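Local coordinates for protein succinate-semialdehyde dehydrogenase (Streptococcus pyogenes MGAS1882, PDB 4OGD) that probably oxidises succinic semialdehyde to succinate as a member of the aldehyde dehydrogenase family, with NADP+ bound as its cofactor in this crystal, at residues Q193-K198 against A213-E218; V128-W131 against Y136-M139; H33-K38 against G149-L154; K72-L77 against L256-Q261. One frame throughout, in Å; residues are numbered along the deposited sequence.

Contact 1: Q193-K198 against A213-E218; sequences QVIADK and ASIAEE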
loop_
_atom_site.group_PDB
_atom_site.type_symbol
_atom_site.label_atom_id
_atom_site.label_comp_id
_atom_site.label_asym_id
_atom_site.label_seq_id
_atom_site.Cartn_x
_atom_site.Cartn_y
_atom_site.Cartn_z
ATOM N N GLN A 193 0.893 -18.925 -8.287
ATOM C CA GLN A 193 -0.489 -19.383 -8.254
ATOM C C GLN A 193 -1.216 -18.879 -7.011
ATOM O O GLN A 193 -2.384 -18.499 -7.081
ATOM C CB GLN A 193 -0.544 -20.909 -8.287
ATOM C CG GLN A 193 -0.021 -21.535 -9.564
ATOM C CD GLN A 193 0.048 -23.050 -9.461
ATOM O OE1 GLN A 193 1.132 -23.634 -9.439
ATOM N NE2 GLN A 193 -1.112 -23.692 -9.378
ATOM N N VAL A 194 -0.523 -18.880 -5.877
ATOM C CA VAL A 194 -1.105 -18.377 -4.635
ATOM C C VAL A 194 -1.481 -16.899 -4.795
ATOM O O VAL A 194 -2.577 -16.482 -4.431
ATOM C CB VAL A 194 -0.163 -18.601 -3.422
ATOM C CG1 VAL A 194 -0.699 -17.900 -2.175
ATOM C CG2 VAL A 194 -0.004 -20.101 -3.148
ATOM N N ILE A 195 -0.581 -16.123 -5.387
ATOM C CA ILE A 195 -0.815 -14.690 -5.560
ATOM C C ILE A 195 -1.990 -14.423 -6.503
ATOM O O ILE A 195 -2.748 -13.469 -6.316
ATOM C CB ILE A 195 0.463 -13.985 -6.047
ATOM C CG1 ILE A 195 1.561 -14.139 -4.992
ATOM C CG2 ILE A 195 0.202 -12.494 -6.300
ATOM C CD1 ILE A 195 2.925 -13.540 -5.379
ATOM N N ALA A 196 -2.162 -15.291 -7.496
ATOM C CA ALA A 196 -3.241 -15.132 -8.464
ATOM C C ALA A 196 -4.575 -15.694 -7.975
ATOM O O ALA A 196 -5.594 -15.550 -8.641
ATOM C CB ALA A 196 -2.853 -15.781 -9.786
ATOM N N ASP A 197 -4.569 -16.347 -6.819
ATOM C CA ASP A 197 -5.778 -17.002 -6.333
ATOM C C ASP A 197 -6.691 -15.963 -5.702
ATOM O O ASP A 197 -6.239 -15.155 -4.893
ATOM C CB ASP A 197 -5.417 -18.075 -5.301
ATOM C CG ASP A 197 -6.597 -18.957 -4.947
ATOM O OD1 ASP A 197 -7.447 -18.530 -4.136
ATOM O OD2 ASP A 197 -6.684 -20.076 -5.491
ATOM N N LYS A 198 -7.974 -15.978 -6.057
ATOM C CA LYS A 198 -8.884 -14.941 -5.576
ATOM C C LYS A 198 -9.168 -15.001 -4.075
ATOM O O LYS A 198 -9.691 -14.047 -3.507
ATOM C CB LYS A 198 -10.190 -14.931 -6.377
ATOM C CG LYS A 198 -11.047 -16.155 -6.196
ATOM C CD LYS A 198 -12.243 -16.065 -7.121
ATOM C CE LYS A 198 -13.282 -17.117 -6.806
ATOM N NZ LYS A 198 -14.499 -16.880 -7.635
ATOM N N ALA A 213 10.826 -7.405 -5.750
ATOM C CA ALA A 213 10.369 -6.979 -7.066
ATOM C C ALA A 213 9.598 -8.084 -7.779
ATOM O O ALA A 213 8.580 -7.822 -8.416
ATOM C CB ALA A 213 11.543 -6.503 -7.911
ATOM N N SER A 214 10.082 -9.318 -7.665
ATOM C CA SER A 214 9.411 -10.456 -8.291
ATOM C C SER A 214 7.995 -10.641 -7.748
ATOM O O SER A 214 7.031 -10.798 -8.500
ATOM C CB SER A 214 10.235 -11.727 -8.075
ATOM O OG SER A 214 9.507 -12.881 -8.446
ATOM N N ILE A 215 7.879 -10.603 -6.430
ATOM C CA ILE A 215 6.603 -10.809 -5.770
ATOM C C ILE A 215 5.655 -9.622 -6.006
ATOM O O ILE A 215 4.469 -9.809 -6.276
ATOM C CB ILE A 215 6.840 -11.074 -4.260
ATOM C CG1 ILE A 215 7.493 -12.446 -4.066
ATOM C CG2 ILE A 215 5.553 -10.999 -3.487
ATOM C CD1 ILE A 215 6.614 -13.599 -4.498
ATOM N N ALA A 216 6.183 -8.401 -5.943
ATOM C CA ALA A 216 5.338 -7.222 -6.110
ATOM C C ALA A 216 4.838 -7.106 -7.544
ATOM O O ALA A 216 3.717 -6.641 -7.791
ATOM C CB ALA A 216 6.082 -5.954 -5.682
ATOM N N GLU A 217 5.672 -7.515 -8.496
ATOM C CA GLU A 217 5.258 -7.539 -9.897
ATOM C C GLU A 217 4.076 -8.491 -10.096
ATOM O O GLU A 217 3.087 -8.136 -10.747
ATOM C CB GLU A 217 6.438 -7.929 -10.799
ATOM C CG GLU A 217 6.111 -7.998 -12.284
ATOM C CD GLU A 217 7.277 -8.487 -13.125
ATOM O OE1 GLU A 217 8.410 -8.521 -12.613
ATOM O OE2 GLU A 217 7.049 -8.844 -14.299
ATOM N N GLU A 218 4.169 -9.690 -9.516
ATOM C CA GLU A 218 3.108 -10.687 -9.631
ATOM C C GLU A 218 1.841 -10.224 -8.893
ATOM O O GLU A 218 0.725 -10.412 -9.371
ATOM C CB GLU A 218 3.599 -12.045 -9.101
ATOM C CG GLU A 218 2.592 -13.177 -9.240
ATOM C CD GLU A 218 2.327 -13.583 -10.687
ATOM O OE1 GLU A 218 3.241 -13.449 -11.533
ATOM O OE2 GLU A 218 1.198 -14.043 -10.972
#
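Ile195 reaches across to Ile215 and Glu218 with both of its branches, and no hydrogen bond crosses between the segments. Its CD1 meets Ile215 CD1 at 3.8 Å, methyl against methyl, with the side chains crossing at about a right angle. The same Ile195 CD1 lies 3.9 Å from Glu218 CG. The CG2 branch meets the main chain of Glu218: Ile195 CG2 rests 3.7 Å from Glu218 O and also 3.8 Å from Glu218 CG. Glu218 therefore contributes its aliphatic part, and the bend at chi2 (68°) turns the carboxylate off the line of CB and CG. This is lateral packing of two successive helices, 188-196 and 209-221, of a Rossmann-type alpha/beta domain; strand 200-206 runs between them in the chain, and helix 209-221 makes the beta-alpha-beta crossover from it to the parallel neighbour 225-229. Val203 of the first of these strands touches both Ile195 and Ile215. Farther out, Asn222 ND2 is hydrogen-bonded to Glu218 O, while Lys224 NZ hydrogen-bonds Ile195 O. On helix 209-221, Ala213 and Ala216 pack on Lys221 and Gly220 of the second subunit.

Contact 2: V128-W131 against Y136-M139; sequences VEPW and YQIM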
loop_
_atom_site.group_PDB
_atom_site.type_symbol
_atom_site.label_atom_id
_atom_site.label_comp_id
_atom_site.label_asym_id
_atom_site.label_seq_id
_atom_site.Cartn_x
_atom_site.Cartn_y
_atom_site.Cartn_z
ATOM N N VAL A 128 5.601 -13.755 2.825
ATOM C CA VAL A 128 6.850 -14.299 2.307
ATOM C C VAL A 128 7.948 -13.752 3.208
ATOM O O VAL A 128 8.156 -12.545 3.257
ATOM C CB VAL A 128 7.092 -13.877 0.846
ATOM C CG1 VAL A 128 8.381 -14.501 0.324
ATOM C CG2 VAL A 128 5.912 -14.283 -0.026
ATOM N N GLU A 129 8.613 -14.639 3.950
ATOM C CA GLU A 129 9.531 -14.233 5.014
ATOM C C GLU A 129 10.925 -14.832 4.835
ATOM O O GLU A 129 11.082 -15.872 4.185
ATOM C CB GLU A 129 8.933 -14.590 6.389
ATOM C CG GLU A 129 7.530 -14.003 6.625
ATOM C CD GLU A 129 7.473 -12.483 6.510
ATOM O OE1 GLU A 129 8.515 -11.823 6.710
ATOM O OE2 GLU A 129 6.371 -11.940 6.221
ATOM N N PRO A 130 11.949 -14.163 5.388
ATOM C CA PRO A 130 13.341 -14.515 5.106
ATOM C C PRO A 130 14.049 -15.194 6.275
ATOM O O PRO A 130 13.535 -15.235 7.398
ATOM C CB PRO A 130 13.962 -13.144 4.852
ATOM C CG PRO A 130 13.282 -12.278 5.872
ATOM C CD PRO A 130 11.861 -12.831 6.020
ATOM N N TRP A 131 15.246 -15.709 6.010
ATOM C CA TRP A 131 15.985 -16.502 6.997
ATOM C C TRP A 131 16.678 -15.724 8.113
ATOM O O TRP A 131 17.081 -16.319 9.120
ATOM C CB TRP A 131 17.024 -17.386 6.291
ATOM C CG TRP A 131 17.899 -16.607 5.356
ATOM C CD1 TRP A 131 17.757 -16.500 4.005
ATOM C CD2 TRP A 131 19.037 -15.805 5.707
ATOM N NE1 TRP A 131 18.738 -15.683 3.489
ATOM C CE2 TRP A 131 19.538 -15.248 4.513
ATOM C CE3 TRP A 131 19.687 -15.511 6.913
ATOM C CZ2 TRP A 131 20.653 -14.409 4.494
ATOM C CZ3 TRP A 131 20.784 -14.674 6.893
ATOM C CH2 TRP A 131 21.259 -14.130 5.692
ATOM N N TYR A 136 10.813 -13.718 14.254
ATOM C CA TYR A 136 10.415 -12.319 14.371
ATOM C C TYR A 136 9.742 -11.799 13.111
ATOM O O TYR A 136 8.726 -11.110 13.204
ATOM C CB TYR A 136 11.634 -11.478 14.771
ATOM C CG TYR A 136 11.550 -9.984 14.539
ATOM C CD1 TYR A 136 10.826 -9.153 15.396
ATOM C CD2 TYR A 136 12.252 -9.398 13.502
ATOM C CE1 TYR A 136 10.787 -7.769 15.196
ATOM C CE2 TYR A 136 12.214 -8.033 13.292
ATOM C CZ TYR A 136 11.485 -7.224 14.140
ATOM O OH TYR A 136 11.454 -5.861 13.918
ATOM N N GLN A 137 10.266 -12.153 11.936
ATOM C CA GLN A 137 9.649 -11.659 10.705
ATOM C C GLN A 137 8.272 -12.288 10.463
ATOM O O GLN A 137 7.407 -11.664 9.842
ATOM C CB GLN A 137 10.539 -11.845 9.466
ATOM C CG GLN A 137 11.947 -11.273 9.550
ATOM C CD GLN A 137 12.022 -9.791 9.822
ATOM O OE1 GLN A 137 11.045 -9.051 9.671
ATOM N NE2 GLN A 137 13.207 -9.337 10.216
ATOM N N ILE A 138 8.051 -13.512 10.943
ATOM C CA ILE A 138 6.700 -14.076 10.879
ATOM C C ILE A 138 5.784 -13.370 11.869
ATOM O O ILE A 138 4.678 -12.947 11.521
ATOM C CB ILE A 138 6.656 -15.586 11.196
ATOM C CG1 ILE A 138 7.562 -16.380 10.254
ATOM C CG2 ILE A 138 5.226 -16.098 11.071
ATOM C CD1 ILE A 138 7.695 -17.856 10.668
ATOM N N MET A 139 6.243 -13.235 13.106
ATOM C CA MET A 139 5.382 -12.721 14.164
ATOM C C MET A 139 4.916 -11.296 13.869
ATOM O O MET A 139 3.779 -10.929 14.192
ATOM C CB MET A 139 6.079 -12.799 15.533
ATOM C CG MET A 139 5.132 -12.508 16.707
ATOM S SD MET A 139 3.826 -13.741 16.846
ATOM C CE MET A 139 4.710 -14.959 17.814
#
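The carboxylate of Glu129 and the side-chain amide of Gln137 are almost parallel, their planes 13° apart, but the amide lies aside, not stacked. Over one face of the carboxylate stands the main-chain Gln137 O, 3.4 Å from Glu129 CD and 3.3 Å from Glu129 OE1; both oxygens are acceptors, so this is close packing rather than a hydrogen bond. Gln137 CB lies on the same side, 3.4 Å from Glu129 OE1, and that carboxylate oxygen also has a weak hydrogen bond with Thr206 OG1. Beside the acid, Pro130 meets the aliphatic part of Gln137 at about a right angle, with Pro130 CD 3.8 Å from Gln137 CB and Pro130 CG 4.0 Å from Gln137 CG. The segments frame the turn from strand 124-128 into helix 136-148, the opening of a beta-alpha-beta crossover in the Rossmann-type sheet. Pro130 begins the Pro-Trp-Asn-Phe-Pro sequence characteristic of aldehyde dehydrogenases, whose asparagine lines the oxyanion hole in related enzymes. Chi1 of -55° sets Glu129 CG beside the backbone N, and a bend at chi2 (-58°) folds the carboxylate back under the first turn of the helix. Its CG passes 4.3 Å from Ile138 CG1, and the backbone of Glu129 is hydrogen-bonded to that of Lys155.

Contact 3: H33-K38 against G149-L154; sequences HLLYKK and GNPMVL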
loop_
_atom_site.group_PDB
_atom_site.type_symbol
_atom_site.label_atom_id
_atom_site.label_comp_id
_atom_site.label_asym_id
_atom_site.label_seq_id
_atom_site.Cartn_x
_atom_site.Cartn_y
_atom_site.Cartn_z
ATOM N N HIS A 33 -9.698 -19.816 3.391
ATOM C CA HIS A 33 -10.811 -18.978 2.956
ATOM C C HIS A 33 -12.043 -19.233 3.821
ATOM O O HIS A 33 -12.728 -18.295 4.245
ATOM C CB HIS A 33 -11.129 -19.228 1.480
ATOM C CG HIS A 33 -12.316 -18.464 0.977
ATOM N ND1 HIS A 33 -12.335 -17.088 0.885
ATOM C CD2 HIS A 33 -13.527 -18.887 0.543
ATOM C CE1 HIS A 33 -13.507 -16.697 0.418
ATOM N NE2 HIS A 33 -14.251 -17.768 0.205
ATOM N N LEU A 34 -12.320 -20.505 4.091
ATOM C CA LEU A 34 -13.473 -20.840 4.921
ATOM C C LEU A 34 -13.311 -20.292 6.337
ATOM O O LEU A 34 -14.284 -19.867 6.960
ATOM C CB LEU A 34 -13.717 -22.350 4.936
ATOM C CG LEU A 34 -14.143 -22.950 3.589
ATOM C CD1 LEU A 34 -14.316 -24.462 3.703
ATOM C CD2 LEU A 34 -15.418 -22.309 3.066
ATOM N N LEU A 35 -12.077 -20.281 6.835
ATOM C CA LEU A 35 -11.813 -19.740 8.162
ATOM C C LEU A 35 -12.014 -18.227 8.167
ATOM O O LEU A 35 -12.581 -17.673 9.113
ATOM C CB LEU A 35 -10.409 -20.132 8.650
ATOM C CG LEU A 35 -10.021 -19.725 10.076
ATOM C CD1 LEU A 35 -10.989 -20.328 11.089
ATOM C CD2 LEU A 35 -8.606 -20.171 10.387
ATOM N N TYR A 36 -11.561 -17.561 7.105
ATOM C CA TYR A 36 -11.838 -16.136 6.950
ATOM C C TYR A 36 -13.346 -15.877 7.027
ATOM O O TYR A 36 -13.795 -14.978 7.742
ATOM C CB TYR A 36 -11.274 -15.595 5.623
ATOM C CG TYR A 36 -12.040 -14.384 5.168
ATOM C CD1 TYR A 36 -11.831 -13.153 5.770
ATOM C CD2 TYR A 36 -13.005 -14.479 4.169
ATOM C CE1 TYR A 36 -12.551 -12.034 5.384
ATOM C CE2 TYR A 36 -13.739 -13.363 3.780
ATOM C CZ TYR A 36 -13.500 -12.146 4.393
ATOM O OH TYR A 36 -14.215 -11.021 4.026
ATOM N N LYS A 37 -14.126 -16.663 6.288
ATOM C CA LYS A 37 -15.577 -16.480 6.263
ATOM C C LYS A 37 -16.216 -16.764 7.626
ATOM O O LYS A 37 -17.138 -16.059 8.050
ATOM C CB LYS A 37 -16.220 -17.369 5.193
ATOM C CG LYS A 37 -15.959 -16.934 3.759
ATOM C CD LYS A 37 -16.721 -15.654 3.408
ATOM C CE LYS A 37 -16.663 -15.363 1.915
ATOM N NZ LYS A 37 -17.495 -14.160 1.537
ATOM N N LYS A 38 -15.735 -17.803 8.302
ATOM C CA LYS A 38 -16.213 -18.126 9.643
ATOM C C LYS A 38 -15.992 -16.976 10.623
ATOM O O LYS A 38 -16.876 -16.627 11.406
ATOM C CB LYS A 38 -15.548 -19.413 10.157
ATOM C CG LYS A 38 -15.824 -19.719 11.631
ATOM C CD LYS A 38 -15.215 -21.049 12.031
ATOM C CE LYS A 38 -15.413 -21.321 13.514
ATOM N NZ LYS A 38 -14.958 -22.699 13.838
ATOM N N GLY A 149 -8.431 -11.122 11.894
ATOM C CA GLY A 149 -9.144 -12.251 11.318
ATOM C C GLY A 149 -8.798 -12.572 9.870
ATOM O O GLY A 149 -9.637 -13.080 9.136
ATOM N N ASN A 150 -7.574 -12.259 9.454
ATOM C CA ASN A 150 -7.064 -12.675 8.144
ATOM C C ASN A 150 -6.220 -13.925 8.330
ATOM O O ASN A 150 -5.106 -13.832 8.867
ATOM C CB ASN A 150 -6.142 -11.607 7.531
ATOM C CG ASN A 150 -6.869 -10.348 7.100
ATOM O OD1 ASN A 150 -8.042 -10.371 6.759
ATOM N ND2 ASN A 150 -6.152 -9.233 7.101
ATOM N N PRO A 151 -6.728 -15.098 7.903
ATOM C CA PRO A 151 -5.879 -16.296 7.942
ATOM C C PRO A 151 -4.626 -16.078 7.088
ATOM O O PRO A 151 -4.662 -15.295 6.130
ATOM C CB PRO A 151 -6.775 -17.385 7.320
ATOM C CG PRO A 151 -8.192 -16.877 7.515
ATOM C CD PRO A 151 -8.047 -15.377 7.299
ATOM N N MET A 152 -3.529 -16.746 7.430
ATOM C CA MET A 152 -2.260 -16.504 6.756
ATOM C C MET A 152 -1.696 -17.795 6.167
ATOM O O MET A 152 -1.842 -18.886 6.743
ATOM C CB MET A 152 -1.276 -15.889 7.759
ATOM C CG MET A 152 0.141 -15.672 7.254
ATOM S SD MET A 152 1.042 -14.544 8.352
ATOM C CE MET A 152 0.220 -13.011 7.931
ATOM N N VAL A 153 -1.077 -17.679 5.001
ATOM C CA VAL A 153 -0.260 -18.766 4.468
ATOM C C VAL A 153 1.151 -18.221 4.326
ATOM O O VAL A 153 1.348 -17.049 3.964
ATOM C CB VAL A 153 -0.812 -19.346 3.139
ATOM C CG1 VAL A 153 -2.175 -19.993 3.378
ATOM C CG2 VAL A 153 -0.927 -18.264 2.068
ATOM N N LEU A 154 2.128 -19.065 4.656
ATOM C CA LEU A 154 3.518 -18.637 4.803
ATOM C C LEU A 154 4.451 -19.334 3.832
ATOM O O LEU A 154 4.518 -20.567 3.794
ATOM C CB LEU A 154 3.990 -18.935 6.224
ATOM C CG LEU A 154 5.494 -18.798 6.480
ATOM C CD1 LEU A 154 5.916 -17.332 6.364
ATOM C CD2 LEU A 154 5.848 -19.354 7.855
HETATM O O HOH W 1 -12.401 -12.934 9.089
#
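Tyr36 begins its contact with Pro151 at the root of the side chain: Tyr36 CB sits 3.6 Å from Pro151 CD. Chi1 of 154° puts CG roughly anti to the backbone N, so the ring leads off from the proline and only its flank stays near Gly149, Tyr36 CD1 lying 4.0 Å from Gly149 O, which is close to the ring plane. Within the helix, His33 O is also at the ring edge, in plane. The hydroxyl at the tip leaves the pair altogether, hydrogen-bonding Glu408 OE2 of the second subunit. Pro151 faces more than this one side chain. Its CG nestles against the helix backbone, 3.5 Å from Tyr36 N, and also touches Leu35 CB at 4.1 Å. No direct hydrogen bond joins the segments, but one water lies 2.8 Å from Tyr36 O and 2.8 Å from Gly149 O, placed to donate to both carbonyls although further acceptors compete for its protons. Gly149, with positive phi, is the C-prime residue of the Schellman motif that ends helix 136-148, whose outer bond runs from Asn150 N to Asn145 O; a side chain at these backbone angles would collide with the preceding carbonyl. Pro151 also touches Ala32 and Trp39, so helix 22-41 packs over the point where helix 136-148 turns into strand 152-155, which pairs in parallel with strands 124-128 and 181-183.

Contact 4: K72-L77 against L256-Q261; sequences KDMGKL and LYNAGQ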
loop_
_atom_site.group_PDB
_atom_site.type_symbol
_atom_site.label_atom_id
_atom_site.label_comp_id
_atom_site.label_asym_id
_atom_site.label_seq_id
_atom_site.Cartn_x
_atom_site.Cartn_y
_atom_site.Cartn_z
ATOM N N LYS A 72 20.099 -23.830 14.552
ATOM C CA LYS A 72 20.379 -24.977 13.695
ATOM C C LYS A 72 19.981 -24.766 12.228
ATOM O O LYS A 72 20.598 -25.343 11.336
ATOM C CB LYS A 72 19.775 -26.265 14.280
ATOM C CG LYS A 72 20.380 -26.671 15.642
ATOM C CD LYS A 72 21.853 -27.068 15.518
ATOM C CE LYS A 72 22.544 -27.202 16.883
ATOM N NZ LYS A 72 22.016 -28.344 17.700
ATOM N N ASP A 73 18.976 -23.927 11.978
ATOM C CA ASP A 73 18.555 -23.620 10.603
ATOM C C ASP A 73 19.525 -22.661 9.912
ATOM O O ASP A 73 20.023 -22.930 8.809
ATOM C CB ASP A 73 17.160 -22.960 10.582
ATOM C CG ASP A 73 16.013 -23.961 10.395
ATOM O OD1 ASP A 73 16.242 -25.180 10.227
ATOM O OD2 ASP A 73 14.855 -23.499 10.403
ATOM N N MET A 74 19.787 -21.532 10.551
ATOM C CA MET A 74 20.472 -20.457 9.839
ATOM C C MET A 74 21.728 -19.915 10.510
ATOM O O MET A 74 22.333 -18.963 10.014
ATOM C CB MET A 74 19.483 -19.339 9.469
ATOM C CG MET A 74 18.613 -18.833 10.609
ATOM S SD MET A 74 19.520 -17.890 11.833
ATOM C CE MET A 74 20.127 -16.540 10.807
ATOM N N GLY A 75 22.122 -20.519 11.630
ATOM C CA GLY A 75 23.438 -20.282 12.202
ATOM C C GLY A 75 23.610 -19.227 13.275
ATOM O O GLY A 75 24.709 -19.104 13.821
ATOM N N LYS A 76 22.572 -18.448 13.574
ATOM C CA LYS A 76 22.765 -17.322 14.483
ATOM C C LYS A 76 23.091 -17.780 15.888
ATOM O O LYS A 76 22.726 -18.888 16.286
ATOM C CB LYS A 76 21.567 -16.365 14.502
ATOM C CG LYS A 76 20.295 -16.902 15.139
ATOM C CD LYS A 76 19.273 -15.771 15.307
ATOM C CE LYS A 76 18.879 -15.133 13.968
ATOM N NZ LYS A 76 18.109 -13.853 14.147
ATOM N N LEU A 77 23.784 -16.921 16.627
ATOM C CA LEU A 77 24.109 -17.195 18.024
ATOM C C LEU A 77 22.847 -17.611 18.777
ATOM O O LEU A 77 21.781 -17.021 18.599
ATOM C CB LEU A 77 24.706 -15.952 18.675
ATOM C CG LEU A 77 25.999 -15.402 18.081
ATOM C CD1 LEU A 77 26.469 -14.210 18.902
ATOM C CD2 LEU A 77 27.070 -16.477 17.992
ATOM N N LEU A 256 27.982 -6.027 13.882
ATOM C CA LEU A 256 28.289 -7.453 13.970
ATOM C C LEU A 256 27.196 -8.343 14.572
ATOM O O LEU A 256 27.306 -9.563 14.536
ATOM C CB LEU A 256 29.620 -7.671 14.700
ATOM C CG LEU A 256 30.826 -7.000 14.037
ATOM C CD1 LEU A 256 32.073 -7.295 14.831
ATOM C CD2 LEU A 256 30.999 -7.502 12.618
ATOM N N TYR A 257 26.145 -7.738 15.110
ATOM C CA TYR A 257 24.988 -8.515 15.550
ATOM C C TYR A 257 24.443 -9.300 14.360
ATOM O O TYR A 257 24.335 -8.761 13.246
ATOM C CB TYR A 257 23.928 -7.576 16.118
ATOM C CG TYR A 257 22.617 -8.232 16.458
ATOM C CD1 TYR A 257 21.593 -8.290 15.520
ATOM C CD2 TYR A 257 22.389 -8.760 17.721
ATOM C CE1 TYR A 257 20.394 -8.872 15.812
ATOM C CE2 TYR A 257 21.168 -9.351 18.029
ATOM C CZ TYR A 257 20.182 -9.402 17.062
ATOM O OH TYR A 257 18.962 -9.984 17.317
ATOM N N ASN A 258 24.123 -10.571 14.590
ATOM C CA ASN A 258 23.653 -11.481 13.539
ATOM C C ASN A 258 24.644 -11.562 12.379
ATOM O O ASN A 258 24.254 -11.725 11.221
ATOM C CB ASN A 258 22.241 -11.098 13.057
ATOM C CG ASN A 258 21.459 -12.286 12.497
ATOM O OD1 ASN A 258 21.742 -13.447 12.801
ATOM N ND2 ASN A 258 20.445 -11.990 11.685
ATOM N N ALA A 259 25.929 -11.426 12.718
ATOM C CA ALA A 259 27.033 -11.405 11.757
ATOM C C ALA A 259 26.832 -10.388 10.639
ATOM O O ALA A 259 27.312 -10.576 9.519
ATOM C CB ALA A 259 27.297 -12.820 11.183
ATOM N N GLY A 260 26.124 -9.307 10.948
ATOM C CA GLY A 260 25.911 -8.236 9.986
ATOM C C GLY A 260 24.778 -8.494 9.013
ATOM O O GLY A 260 24.518 -7.670 8.136
ATOM N N GLN A 261 24.094 -9.626 9.180
ATOM C CA GLN A 261 23.038 -10.037 8.262
ATOM C C GLN A 261 21.703 -9.426 8.681
ATOM O O GLN A 261 20.735 -10.137 8.960
ATOM C CB GLN A 261 22.947 -11.561 8.246
ATOM C CG GLN A 261 24.284 -12.242 7.932
ATOM C CD GLN A 261 24.200 -13.749 8.082
ATOM O OE1 GLN A 261 24.243 -14.491 7.095
ATOM N NE2 GLN A 261 24.069 -14.214 9.322
HETATM O O HOH W 2 23.955 -16.875 10.559
#
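Lys76 and Asn258 meet through a lysine whose chi1 of 69° places CG between the backbone N and the carbonyl carbon, and whose bend at chi3 (60°) brings CE round to the asparagine amide. Asn258 OD1 consequently touches carbons at two levels, Lys76 CB at 3.4 Å and Lys76 CE at 3.5 Å. Met74, bent at both chi2 and chi3, adds its methyl to the same oxygen, with CE 4.0 Å from Asn258 OD1, while its SD accepts a weak hydrogen bond from Lys76 N. Positive phi at Gly75 marks where helix 63-74 ends and the chain turns to offer these groups. The other loop is tied to itself: Gln261 NE2 donates to Asn258 O over 3.1 Å at 159°, from above the carbonyl plane, and Gln261 N reaches that oxygen from the opposite face. A water, 2.7 Å from Met74 O and 2.9 Å from Gln261 NE2, links the segments. Segment 256-261 ends with the first two residues of the Gly-Gln-Val-Cys sequence, whose cysteine is the nucleophile in this family. Lys76 NZ makes a salt bridge with Glu84 and, like Asn258 ND2, hydrogen-bonds Asn132 O, so the two side chains converge on one carbonyl instead of bonding each other. Gln261 O is hydrogen-bonded to Asn132 ND2, and these bonds are consistent with a well-positioned residue, probably the oxyanion-hole asparagine as in relatives; the paired charge would make burying the lysine less costly.

In the fold
Contacts 2, 3 and 4 are buried, whereas contact 1 is only partly so. Contacts 1 to 3 share the Rossmann-type sheet and its helices: Val194 packs on Val153 between contacts 1 and 3, and Leu154 of contact 3 touches both Ile138 and Glu129 of contact 2. The first and third contacts, both farther from the chain centre, are mainly apolar and reach the second subunit. None of the four has a direct hydrogen bond across it. Nearer the centre, contacts 2 and 4 set a polar oxygen against carbons or another acceptor, and outside partners satisfy the polar groups; they meet where Trp131 CH2 approaches Gln261 OE1 at 3.3 Å. A water bridges the segments in contacts 3 and 4.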